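Molybdate binding protein II (Clostridium pasteurianum, PDB 1GUT) binds molybdate as a molbindin, a small Mop-family protein whose assembly of six copies acquires the oxyanion passively. Local coordinates at the interface of chains A and B and the interface of chains A and C. Sequence-based numbering; all coordinates share one arbitrary frame. Chains: chain A/B/C, Molybdate binding protein II.

Contact 1: the interface of chains A and B. Residues chain A 36-39; chain B 61-62, 64.
A:Ser37 and A:Ile38, in the strand 34-40 of a Mop (TOBE) domain, meet the 3-10 turn 61-63 and B:Val64 of the neighbouring copy, in a two-fold A-B interface that holds a twin of this patch with the chains exchanged. A backbone bond and a side-chain bond cross here and probably fix the register. The amide N of A:Ile38 donates to the carbonyl O of B:Ser61 at 3.0 Å; the bond is straight at hydrogen (164°), yet the donor sits above the carbonyl plane, 67° out of it. The hydroxyl OG of A:Ser37 donates to the carbonyl O of B:Val64 at 2.8 Å, again from above that carbonyl's plane. With OG anti to the backbone N (chi1 172°), the hydroxyl lies beside its own carbonyl carbon and reaches across to B:Val64, while CB of A:Ser37 touches CG1 of B:Val64 at 3.8 Å.

The CG1 arm of A:Ile38 faces B:Ser61, 3.8 Å from its CB. CB of A:Ile38, with the CG2 methyl, faces CG2 of B:Thr62 (4.0 Å from CB), these two side chains running side by side in the same direction. At the far end of the patch, OG of B:Ser61 makes a weak hydrogen bond to O of A:Thr36.

Further out, a water bridges the two backbones, 2.7 Å from O of A:Ile38 and 2.8 Å from O of B:Thr62, the carbonyl one residue beyond B:Ser61.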
ATOM      1  N   THR A  36     -12.753  -8.313  -0.656  1.00 10.98           N
ATOM      2  CA  THR A  36     -13.273  -6.975  -0.916  1.00 10.90           C
ATOM      3  C   THR A  36     -12.163  -6.116  -1.504  1.00 10.42           C
ATOM      4  O   THR A  36     -11.032  -6.092  -1.002  1.00 10.29           O
ATOM      5  CB  THR A  36     -13.773  -6.360   0.392  1.00 11.67           C
ATOM      6  OG1 THR A  36     -14.812  -7.189   0.922  1.00 13.34           O
ATOM      7  CG2 THR A  36     -14.430  -4.990   0.166  1.00 13.63           C
ATOM      8  N   SER A  37     -12.513  -5.399  -2.563  1.00 10.59           N
ATOM      9  CA  SER A  37     -11.585  -4.546  -3.284  1.00 10.66           C
ATOM     10  C   SER A  37     -12.162  -3.163  -3.452  1.00 10.04           C
ATOM     11  O   SER A  37     -13.349  -3.020  -3.727  1.00 10.64           O
ATOM     12  CB  SER A  37     -11.412  -5.128  -4.693  1.00 11.74           C
ATOM     13  OG  SER A  37     -10.675  -4.274  -5.554  1.00 12.58           O
ATOM     14  N   ILE A  38     -11.343  -2.123  -3.276  1.00  9.42           N
ATOM     15  CA  ILE A  38     -11.796  -0.765  -3.573  1.00 10.71           C
ATOM     16  C   ILE A  38     -10.909  -0.285  -4.712  1.00 11.33           C
ATOM     17  O   ILE A  38      -9.688  -0.188  -4.553  1.00 12.65           O
ATOM     18  CB  ILE A  38     -11.775   0.152  -2.330  1.00 10.73           C
ATOM     19  CG1 ILE A  38     -12.848  -0.328  -1.365  1.00 12.25           C
ATOM     20  CG2 ILE A  38     -11.977   1.647  -2.710  1.00 12.73           C
ATOM     21  CD1 ILE A  38     -12.822   0.373  -0.012  1.00 15.99           C
ATOM     22  N   ILE A  39     -11.521  -0.059  -5.876  1.00 10.90           N
ATOM     23  CA  ILE A  39     -10.820   0.378  -7.078  1.00 12.40           C
ATOM     24  C   ILE A  39     -11.447   1.654  -7.597  1.00 11.91           C
ATOM     25  O   ILE A  39     -12.434   2.136  -7.043  1.00 11.81           O
ATOM     26  CB  ILE A  39     -10.862  -0.712  -8.187  1.00 13.85           C
ATOM     27  CG1 ILE A  39     -12.307  -1.075  -8.518  1.00 14.58           C
ATOM     28  CG2 ILE A  39     -10.083  -1.946  -7.771  1.00 15.36           C
ATOM     29  CD1 ILE A  39     -12.479  -2.071  -9.680  1.00 16.92           C
TER
ATOM     30  N   SER B  61      -8.707  -3.430   1.557  1.00  7.69           N
ATOM     31  CA  SER B  61      -9.423  -3.479   0.286  1.00  8.40           C
ATOM     32  C   SER B  61      -8.766  -2.621  -0.806  1.00  8.77           C
ATOM     33  O   SER B  61      -8.830  -2.972  -1.968  1.00  8.75           O
ATOM     34  CB  SER B  61     -10.875  -3.021   0.468  1.00  9.91           C
ATOM     35  OG  SER B  61     -11.524  -3.811   1.443  1.00 11.43           O
ATOM     36  N   THR B  62      -8.177  -1.477  -0.428  1.00  8.40           N
ATOM     37  CA  THR B  62      -7.539  -0.604  -1.412  1.00  9.74           C
ATOM     38  C   THR B  62      -6.274  -1.227  -1.973  1.00  9.36           C
ATOM     39  O   THR B  62      -5.689  -0.651  -2.891  1.00  9.80           O
ATOM     40  CB  THR B  62      -7.208   0.796  -0.832  1.00 10.26           C
ATOM     41  OG1 THR B  62      -6.617   0.628   0.460  1.00 11.62           O
ATOM     42  CG2 THR B  62      -8.494   1.559  -0.559  1.00 11.50           C
ATOM     43  N   VAL B  64      -6.335  -4.415  -3.080  1.00  9.11           N
ATOM     44  CA  VAL B  64      -6.745  -5.530  -3.937  1.00  8.91           C
ATOM     45  C   VAL B  64      -7.059  -5.013  -5.337  1.00  9.47           C
ATOM     46  O   VAL B  64      -7.917  -4.126  -5.488  1.00  9.99           O
ATOM     47  CB  VAL B  64      -7.982  -6.258  -3.388  1.00  8.39           C
ATOM     48  CG1 VAL B  64      -8.380  -7.420  -4.328  1.00  9.12           C
ATOM     49  CG2 VAL B  64      -7.716  -6.774  -1.952  1.00 10.47           C
TER
HETATM   50  O   HOH W   1      -7.165   0.759  -4.810  1.00 16.71           O

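Contact 2: the interface of chains A and B. Residues chain A 66-67; chain B 27, 39, 47, 55-56.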
ATOM      1  N   ILE A  66       0.403 -10.373   8.238  1.00 11.88           N
ATOM      2  CA  ILE A  66       0.115 -11.674   8.834  1.00 14.14           C
ATOM      3  C   ILE A  66      -0.161 -11.411  10.309  1.00 14.86           C
ATOM      4  O   ILE A  66       0.608 -10.709  10.983  1.00 15.04           O
ATOM      5  CB  ILE A  66       1.305 -12.658   8.691  1.00 14.61           C
ATOM      6  CG1 ILE A  66       1.581 -13.006   7.217  1.00 16.65           C
ATOM      7  CG2 ILE A  66       1.031 -13.934   9.512  1.00 16.39           C
ATOM      8  CD1 ILE A  66       0.462 -13.777   6.532  1.00 17.79           C
ATOM      9  N   LEU A  67      -1.289 -11.922  10.790  1.00 14.54           N
ATOM     10  CA  LEU A  67      -1.657 -11.807  12.199  1.00 16.76           C
ATOM     11  C   LEU A  67      -1.942 -13.216  12.704  1.00 17.55           C
ATOM     12  O   LEU A  67      -2.035 -14.156  11.919  1.00 17.86           O
ATOM     13  CB  LEU A  67      -2.885 -10.903  12.394  1.00 17.04           C
ATOM     14  CG  LEU A  67      -2.767  -9.398  12.118  1.00 17.92           C
ATOM     15  CD1 LEU A  67      -4.073  -8.695  12.514  1.00 19.47           C
ATOM     16  CD2 LEU A  67      -1.582  -8.807  12.864  1.00 20.51           C
TER
ATOM     17  N   LEU B  27       0.852 -18.843   2.672  1.00 12.94           N
ATOM     18  CA  LEU B  27      -0.246 -19.478   3.383  1.00 14.19           C
ATOM     19  C   LEU B  27      -1.197 -20.166   2.429  1.00 14.47           C
ATOM     20  O   LEU B  27      -1.518 -19.617   1.381  1.00 15.54           O
ATOM     21  CB  LEU B  27      -1.096 -18.448   4.119  1.00 15.99           C
ATOM     22  CG  LEU B  27      -0.580 -17.624   5.267  1.00 17.82           C
ATOM     23  CD1 LEU B  27      -1.762 -16.851   5.900  1.00 20.10           C
ATOM     24  CD2 LEU B  27       0.092 -18.494   6.309  1.00 19.56           C
ATOM     25  N   ILE B  39       6.783  -9.895   4.910  1.00 11.89           N
ATOM     26  CA  ILE B  39       6.629  -9.189   6.173  1.00 13.83           C
ATOM     27  C   ILE B  39       7.956  -9.044   6.879  1.00 14.47           C
ATOM     28  O   ILE B  39       8.970  -9.573   6.429  1.00 14.04           O
ATOM     29  CB  ILE B  39       5.659  -9.968   7.106  1.00 14.88           C
ATOM     30  CG1 ILE B  39       6.133 -11.417   7.317  1.00 16.84           C
ATOM     31  CG2 ILE B  39       4.235  -9.913   6.556  1.00 16.16           C
ATOM     32  CD1 ILE B  39       5.378 -12.171   8.428  1.00 20.48           C
ATOM     33  N   LEU B  47       5.325 -14.026  16.095  1.00 25.75           N
ATOM     34  CA  LEU B  47       4.194 -14.937  15.933  1.00 25.23           C
ATOM     35  C   LEU B  47       4.623 -16.388  15.964  1.00 24.70           C
ATOM     36  O   LEU B  47       3.782 -17.278  16.005  1.00 25.42           O
ATOM     37  CB  LEU B  47       3.494 -14.685  14.605  1.00 25.31           C
ATOM     38  CG  LEU B  47       2.928 -13.277  14.523  1.00 26.57           C
ATOM     39  CD1 LEU B  47       2.341 -13.042  13.144  1.00 27.04           C
ATOM     40  CD2 LEU B  47       1.879 -13.120  15.605  1.00 28.74           C
ATOM     41  N   LEU B  55      -2.359 -19.080  10.676  1.00 15.02           N
ATOM     42  CA  LEU B  55      -2.259 -17.625  10.796  1.00 15.02           C
ATOM     43  C   LEU B  55      -3.324 -17.005   9.916  1.00 14.66           C
ATOM     44  O   LEU B  55      -4.035 -17.715   9.208  1.00 15.31           O
ATOM     45  CB  LEU B  55      -0.871 -17.165  10.341  1.00 15.15           C
ATOM     46  CG  LEU B  55       0.267 -17.758  11.186  1.00 17.25           C
ATOM     47  CD1 LEU B  55       1.608 -17.544  10.499  1.00 19.66           C
ATOM     48  CD2 LEU B  55       0.273 -17.152  12.583  1.00 20.32           C
ATOM     49  N   THR B  56      -3.430 -15.685   9.949  1.00 13.55           N
ATOM     50  CA  THR B  56      -4.405 -14.987   9.132  1.00 13.88           C
ATOM     51  C   THR B  56      -3.749 -13.954   8.221  1.00 13.62           C
ATOM     52  O   THR B  56      -2.994 -13.099   8.692  1.00 13.17           O
ATOM     53  CB  THR B  56      -5.388 -14.243  10.058  1.00 14.36           C
ATOM     54  OG1 THR B  56      -6.009 -15.189  10.940  1.00 17.36           O
ATOM     55  CG2 THR B  56      -6.533 -13.621   9.259  1.00 15.19           C
TER
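A:Ile66 pushes its side chain into a pocket of B:Leu27, B:Ile39, B:Leu47 and B:Leu55, and different atoms of it meet different neighbours. Its CD1 meets CD1 of B:Leu27 tip to tip at 3.8 Å. Its CG1 passes CD1 of B:Ile39 at 4.1 Å, the two side chains crossing at about a right angle. The gamma-methyl CG2 of A:Ile66 takes the other flank, 3.8 Å from CD1 of B:Leu55, whose side chain also runs crosswise to it, and 4.0 Å from CD1 of B:Leu47. Both torsions of A:Ile66 are bent (chi1 -65°, chi2 -65°): CG2 stands anti to the backbone N, while the folded CG1 branch carries CD1 towards B:Leu27.

At the edge of this apolar centre, CD1 of B:Leu47 also lies 3.6 Å from the carbonyl O of A:Ile66. The polar rim is a reciprocal backbone pair. N of A:Leu67 donates to O of B:Thr56 at 2.9 Å, in the carbonyl plane, and N of B:Thr56 returns a bond to O of A:Leu67 at 2.9 Å, tilted 27° from that plane. Both are nearly straight at hydrogen, as expected of an antiparallel bridge.

This pair adds the C-terminal strand 65-67 of chain A to strand 54-59 of chain B. The two-fold repeats the arrangement with the chains exchanged, so each copy's last strand extends its partner's beta structure and appears to cover its apolar interior.

Contact 3: the interface of chains A and C. Residues chain A 17, 24, 38; chain C 21, 40, 42.
A:Lys17 and A:Glu24, with the extended backbones of strands 8-18 and 22-29, face C:Asp42, helical (phi/psi -58°/-37°) in the first turn of helix 41-47, and C:Val21, in the turn before strand 22-29. This A-C contact of the deposited six-copy assembly is not an exact two-fold. The lysine and aspartate side chains approach from opposing sides and form a long salt bridge, NZ of A:Lys17 lying 3.3 Å from OD1 of C:Asp42; as a hydrogen bond it is weak. A bend at chi3 in the otherwise extended lysine steers NZ to the carboxylates.

The carboxylates of A:Glu24 and C:Asp42 also converge from opposing sides, their planes 81° apart, with OE2 of A:Glu24 2.9 Å from OD2 of C:Asp42. Two acceptors at this distance would clash unless a proton is shared; such sharing is possible, but protons are not seen. The nearby lysine and the helix N-terminus may temper the charge.

CG1 of C:Val21 packs against CB of A:Glu24 and, at 4.0 Å, CD1 of A:Ile38, the valine and isoleucine running antiparallel alongside one another; CB of C:Ser40 also lies near CD1. A water bridges the chains, meeting NZ of A:Lys17 and the amide N of C:Asp42. The same water lies 2.6 Å from OE1 of A:Glu24 and 3.0 Å from the carbonyl O of C:Val21.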
ATOM      1  N   LYS A  17     -20.690  -1.676  -5.159  1.00 12.44           N
ATOM      2  CA  LYS A  17     -21.251  -0.408  -4.695  1.00 13.45           C
ATOM      3  C   LYS A  17     -20.400   0.684  -5.301  1.00 13.29           C
ATOM      4  O   LYS A  17     -19.204   0.748  -5.052  1.00 11.84           O
ATOM      5  CB  LYS A  17     -21.241  -0.353  -3.161  1.00 14.83           C
ATOM      6  CG  LYS A  17     -21.807   0.944  -2.583  1.00 17.54           C
ATOM      7  CD  LYS A  17     -22.063   0.837  -1.072  1.00 20.97           C
ATOM      8  CE  LYS A  17     -20.771   0.612  -0.264  1.00 22.50           C
ATOM      9  NZ  LYS A  17     -21.004   0.555   1.233  1.00 22.48           N
ATOM     10  N   GLU A  24     -16.572  -0.279  -4.618  1.00  9.89           N
ATOM     11  CA  GLU A  24     -16.296  -1.426  -3.776  1.00 11.08           C
ATOM     12  C   GLU A  24     -16.822  -2.663  -4.477  1.00 11.16           C
ATOM     13  O   GLU A  24     -17.998  -2.746  -4.811  1.00 11.51           O
ATOM     14  CB  GLU A  24     -16.960  -1.261  -2.410  1.00 12.40           C
ATOM     15  CG  GLU A  24     -16.628  -2.413  -1.450  1.00 15.60           C
ATOM     16  CD  GLU A  24     -17.411  -2.323  -0.160  1.00 20.90           C
ATOM     17  OE1 GLU A  24     -17.524  -1.219   0.374  1.00 23.36           O
ATOM     18  OE2 GLU A  24     -17.916  -3.354   0.329  1.00 25.86           O
ATOM     19  N   ILE A  38     -11.343  -2.123  -3.276  1.00  9.42           N
ATOM     20  CA  ILE A  38     -11.796  -0.765  -3.573  1.00 10.71           C
ATOM     21  C   ILE A  38     -10.909  -0.285  -4.712  1.00 11.33           C
ATOM     22  O   ILE A  38      -9.688  -0.188  -4.553  1.00 12.65           O
ATOM     23  CB  ILE A  38     -11.775   0.152  -2.330  1.00 10.73           C
ATOM     24  CG1 ILE A  38     -12.848  -0.328  -1.365  1.00 12.25           C
ATOM     25  CG2 ILE A  38     -11.977   1.647  -2.710  1.00 12.73           C
ATOM     26  CD1 ILE A  38     -12.822   0.373  -0.012  1.00 15.99           C
TER
ATOM     27  N   VAL C  21     -18.462   5.013  -0.242  1.00 16.21           N
ATOM     28  CA  VAL C  21     -17.715   3.776  -0.204  1.00 15.21           C
ATOM     29  C   VAL C  21     -16.708   3.775   0.927  1.00 14.27           C
ATOM     30  O   VAL C  21     -16.447   2.731   1.528  1.00 14.37           O
ATOM     31  CB  VAL C  21     -16.937   3.593  -1.567  1.00 15.17           C
ATOM     32  CG1 VAL C  21     -15.945   2.468  -1.500  1.00 16.41           C
ATOM     33  CG2 VAL C  21     -17.898   3.411  -2.730  1.00 16.73           C
ATOM     34  N   SER C  40     -13.153   1.531   4.721  1.00 11.24           N
ATOM     35  CA  SER C  40     -14.448   1.383   4.098  1.00 12.20           C
ATOM     36  C   SER C  40     -15.570   1.846   5.012  1.00 12.85           C
ATOM     37  O   SER C  40     -15.459   1.769   6.236  1.00 12.78           O
ATOM     38  CB  SER C  40     -14.684  -0.077   3.719  1.00 13.27           C
ATOM     39  OG  SER C  40     -14.950  -0.855   4.873  1.00 14.81           O
ATOM     40  N   ASP C  42     -18.309   0.352   5.367  1.00 15.36           N
ATOM     41  CA  ASP C  42     -18.814  -0.833   6.041  1.00 17.73           C
ATOM     42  C   ASP C  42     -18.094  -1.047   7.367  1.00 17.30           C
ATOM     43  O   ASP C  42     -18.695  -1.449   8.349  1.00 17.61           O
ATOM     44  CB  ASP C  42     -18.561  -2.076   5.188  1.00 19.91           C
ATOM     45  CG  ASP C  42     -19.368  -2.108   3.905  1.00 23.91           C
ATOM     46  OD1 ASP C  42     -20.391  -1.393   3.790  1.00 28.03           O
ATOM     47  OD2 ASP C  42     -19.043  -2.852   2.951  1.00 28.21           O
TER
HETATM   48  O   HOH W   2     -18.238   0.487   2.250  1.00 21.24           O

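Contacts 1 and 3 lie about 8 Å apart between C-alpha centres and share A:Ile38, so one residue of strand 34-40 meets chain B through its backbone N and side chain and chain C mainly through the end of the same side chain. Contact 2 stands about 20 Å from contact 1 and 24 Å from contact 3. It joins the same A-B pair as contact 1, using the C-terminal strand soon after the 3-10 turn. Strand 34-40, of one copy or another, contributes to all three. Two-fold pairing and the A-C junction are therefore linked through a shared residue, which may couple them, consistent with a six-copy assembly built from dimers.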